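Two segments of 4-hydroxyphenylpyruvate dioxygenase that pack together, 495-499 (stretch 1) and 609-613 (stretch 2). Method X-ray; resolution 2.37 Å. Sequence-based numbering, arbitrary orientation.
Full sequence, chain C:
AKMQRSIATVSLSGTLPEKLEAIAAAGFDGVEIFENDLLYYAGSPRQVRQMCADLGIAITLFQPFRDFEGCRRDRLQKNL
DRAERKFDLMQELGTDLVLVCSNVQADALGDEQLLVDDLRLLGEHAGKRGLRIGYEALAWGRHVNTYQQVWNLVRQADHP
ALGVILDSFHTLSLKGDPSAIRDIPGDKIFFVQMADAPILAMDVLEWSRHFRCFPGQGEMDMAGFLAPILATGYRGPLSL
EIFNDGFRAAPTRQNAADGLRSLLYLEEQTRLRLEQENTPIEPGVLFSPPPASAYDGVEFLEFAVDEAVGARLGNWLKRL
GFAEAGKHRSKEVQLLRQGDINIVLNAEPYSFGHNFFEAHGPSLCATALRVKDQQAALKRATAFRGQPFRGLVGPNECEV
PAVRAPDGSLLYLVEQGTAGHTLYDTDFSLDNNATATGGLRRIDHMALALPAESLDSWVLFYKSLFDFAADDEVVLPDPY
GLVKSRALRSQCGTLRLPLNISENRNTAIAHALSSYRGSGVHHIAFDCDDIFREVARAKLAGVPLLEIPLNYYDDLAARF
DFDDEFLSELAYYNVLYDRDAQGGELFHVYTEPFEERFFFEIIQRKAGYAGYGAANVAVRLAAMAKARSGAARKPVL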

# COMPACT_ATOMS: atom_id res chain seq x y z
N LEU C 495 -3.19 -27.94 7.63
CA LEU C 495 -3.44 -26.51 7.69
C LEU C 495 -3.56 -25.97 6.27
O LEU C 495 -2.66 -26.18 5.45
N ARG C 496 -4.66 -25.28 5.99
CA ARG C 496 -4.92 -24.73 4.66
C ARG C 496 -5.39 -23.29 4.83
O ARG C 496 -6.28 -23.01 5.64
N LEU C 497 -4.81 -22.39 4.04
CA LEU C 497 -4.96 -20.96 4.25
C LEU C 497 -5.12 -20.27 2.90
O LEU C 497 -4.16 -19.74 2.33
N PRO C 498 -6.34 -20.26 2.35
CA PRO C 498 -6.60 -19.44 1.17
C PRO C 498 -6.51 -17.96 1.52
O PRO C 498 -6.74 -17.55 2.66
N LEU C 499 -6.15 -17.16 0.52
CA LEU C 499 -5.84 -15.75 0.73
C LEU C 499 -6.55 -14.92 -0.33
O LEU C 499 -6.31 -15.10 -1.53
N TYR C 609 -12.22 -35.54 -2.94
CA TYR C 609 -12.27 -34.16 -3.41
C TYR C 609 -11.32 -33.30 -2.59
O TYR C 609 -11.33 -33.35 -1.35
N ALA C 610 -10.50 -32.50 -3.28
CA ALA C 610 -9.42 -31.76 -2.63
C ALA C 610 -9.49 -30.25 -2.79
O ALA C 610 -8.70 -29.55 -2.15
N GLY C 611 -10.39 -29.72 -3.62
CA GLY C 611 -10.45 -28.30 -3.87
C GLY C 611 -11.24 -27.54 -2.82
O GLY C 611 -11.48 -28.02 -1.71
N TYR C 612 -11.65 -26.32 -3.19
CA TYR C 612 -12.40 -25.45 -2.31
C TYR C 612 -13.78 -25.11 -2.85
O TYR C 612 -14.50 -24.32 -2.23
N GLY C 613 -14.18 -25.67 -3.99
CA GLY C 613 -15.44 -25.30 -4.60
C GLY C 613 -15.45 -23.87 -5.10
O GLY C 613 -16.47 -23.19 -4.98

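The two segments meet in a small, side-chain-mediated contact in which one arginine from a strand grips a loop through a backbone carbonyl and a tyrosine hydroxyl, with a proline packed against the same tyrosine. Residues 496-499 are in a strand, whereas 609-613 adopt no regular helix or strand. The backbones stay well apart, the closest CA pair being the CA atoms of Pro498 and Tyr612 at 9.0 Å, so the gap is bridged by side chains and the buried surface, summed over both sides, amounts to just 225 Å².

The alternation of the strand decides which residues take part. Arg496 and Pro498 direct their CA-to-CB bonds toward the loop, while Leu497 between them points away and contributes almost nothing to the covered surface. Leu495 and Leu499 are out of reach, and both are buried against other parts of the protein.

Arg496 is the main polar element. Its side chain leaves the strand with chi1 m, chi2 t and chi3 p, and chi4 of 168° keeps CG and CZ nearly trans about the CD-NE bond. This conformation carries the group across to Ala610, whose carbonyl oxygen lies at the guanidinium edge, near its plane, where the N-H groups are directed. Two hydrogen bonds converge there: Arg496 NH1 donates to Ala610 O at 2.9 Å with an angle of 153°, and Arg496 NH2 donates to Ala610 O at 3.1 Å with an angle of 141°. The acceptor is a main-chain atom, so the methyl group of Ala610, which points sideways, is not needed for this fork. Arg496 NH2 is also hydrogen-bonded elsewhere in the structure.

Tyr612 supplies the second polar partner. It points toward the strand with chi1 m (-64°) and chi2 of -75°, which brings its hydroxyl within reach of Arg496 NE. Arg496 NE donates to Tyr612 OH at 2.9 Å, but the N-H...acceptor angle of 124° makes this a weak hydrogen bond despite the short distance. The poor angle reflects the position of Tyr612 OH, which lies out of the guanidinium plane, away from the direction of the NE-H bond. Tyr612 CE1 lies over one face of the guanidinium. The arginine thus combines in-plane bonding to Ala610 with contact across its face to Tyr612.

Pro498 completes the apolar part of the interface. Its ring, with a C-gamma endo pucker, places CG over one face of the Tyr612 ring; the closest apolar side-chain pair is Pro498 CD and Tyr612 CZ, at 4.2 Å. Tyr612 therefore serves both the polar and the apolar partner, and it has the largest covered area of any residue here, followed by Arg496.

The remaining loop residues play little direct part. Gly611 barely touches the strand, and a CB at its position would be crowded by Tyr609 OH at 3.1 Å. Tyr609 itself, with chi1 t, makes no contact with the strand. Gly613 has a positive phi of 67°, a backbone conformation that favours glycine.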

# COMPACT_ATOMS: atom_id res chain seq x y z
CB LEU C 495 -2.32 -25.78 8.43
CG LEU C 495 -2.04 -26.14 9.89
CD1 LEU C 495 -0.69 -25.57 10.32
CD2 LEU C 495 -3.15 -25.65 10.80
CB ARG C 496 -5.96 -25.54 3.88
CG ARG C 496 -5.64 -27.02 3.73
CD ARG C 496 -6.61 -27.70 2.77
NE ARG C 496 -6.45 -27.26 1.39
CZ ARG C 496 -7.01 -27.87 0.35
NH1 ARG C 496 -7.76 -28.94 0.54
NH2 ARG C 496 -6.82 -27.41 -0.88
CB LEU C 497 -3.76 -20.40 5.02
CG LEU C 497 -3.89 -19.05 5.72
CD1 LEU C 497 -4.55 -19.22 7.08
CD2 LEU C 497 -2.51 -18.43 5.87
CB PRO C 498 -8.01 -19.85 0.74
CG PRO C 498 -8.61 -20.49 1.94
CD PRO C 498 -7.49 -21.10 2.72
CB LEU C 499 -4.33 -15.52 0.70
CG LEU C 499 -3.54 -16.35 1.72
CD1 LEU C 499 -2.07 -16.43 1.34
CD2 LEU C 499 -3.70 -15.78 3.12
CB TYR C 609 -13.69 -33.61 -3.34
CG TYR C 609 -13.83 -32.21 -3.91
CD1 TYR C 609 -13.60 -31.09 -3.12
CD2 TYR C 609 -14.17 -32.01 -5.24
CE1 TYR C 609 -13.71 -29.82 -3.63
CE2 TYR C 609 -14.29 -30.73 -5.76
CZ TYR C 609 -14.06 -29.64 -4.95
OH TYR C 609 -14.17 -28.37 -5.46
CB ALA C 610 -8.06 -32.25 -3.14
CB TYR C 612 -11.65 -24.13 -2.06
CG TYR C 612 -10.33 -24.23 -1.33
CD1 TYR C 612 -10.29 -24.47 0.04
CD2 TYR C 612 -9.13 -24.04 -1.99
CE1 TYR C 612 -9.09 -24.54 0.72
CE2 TYR C 612 -7.92 -24.11 -1.32
CZ TYR C 612 -7.91 -24.36 0.04
OH TYR C 612 -6.71 -24.43 0.71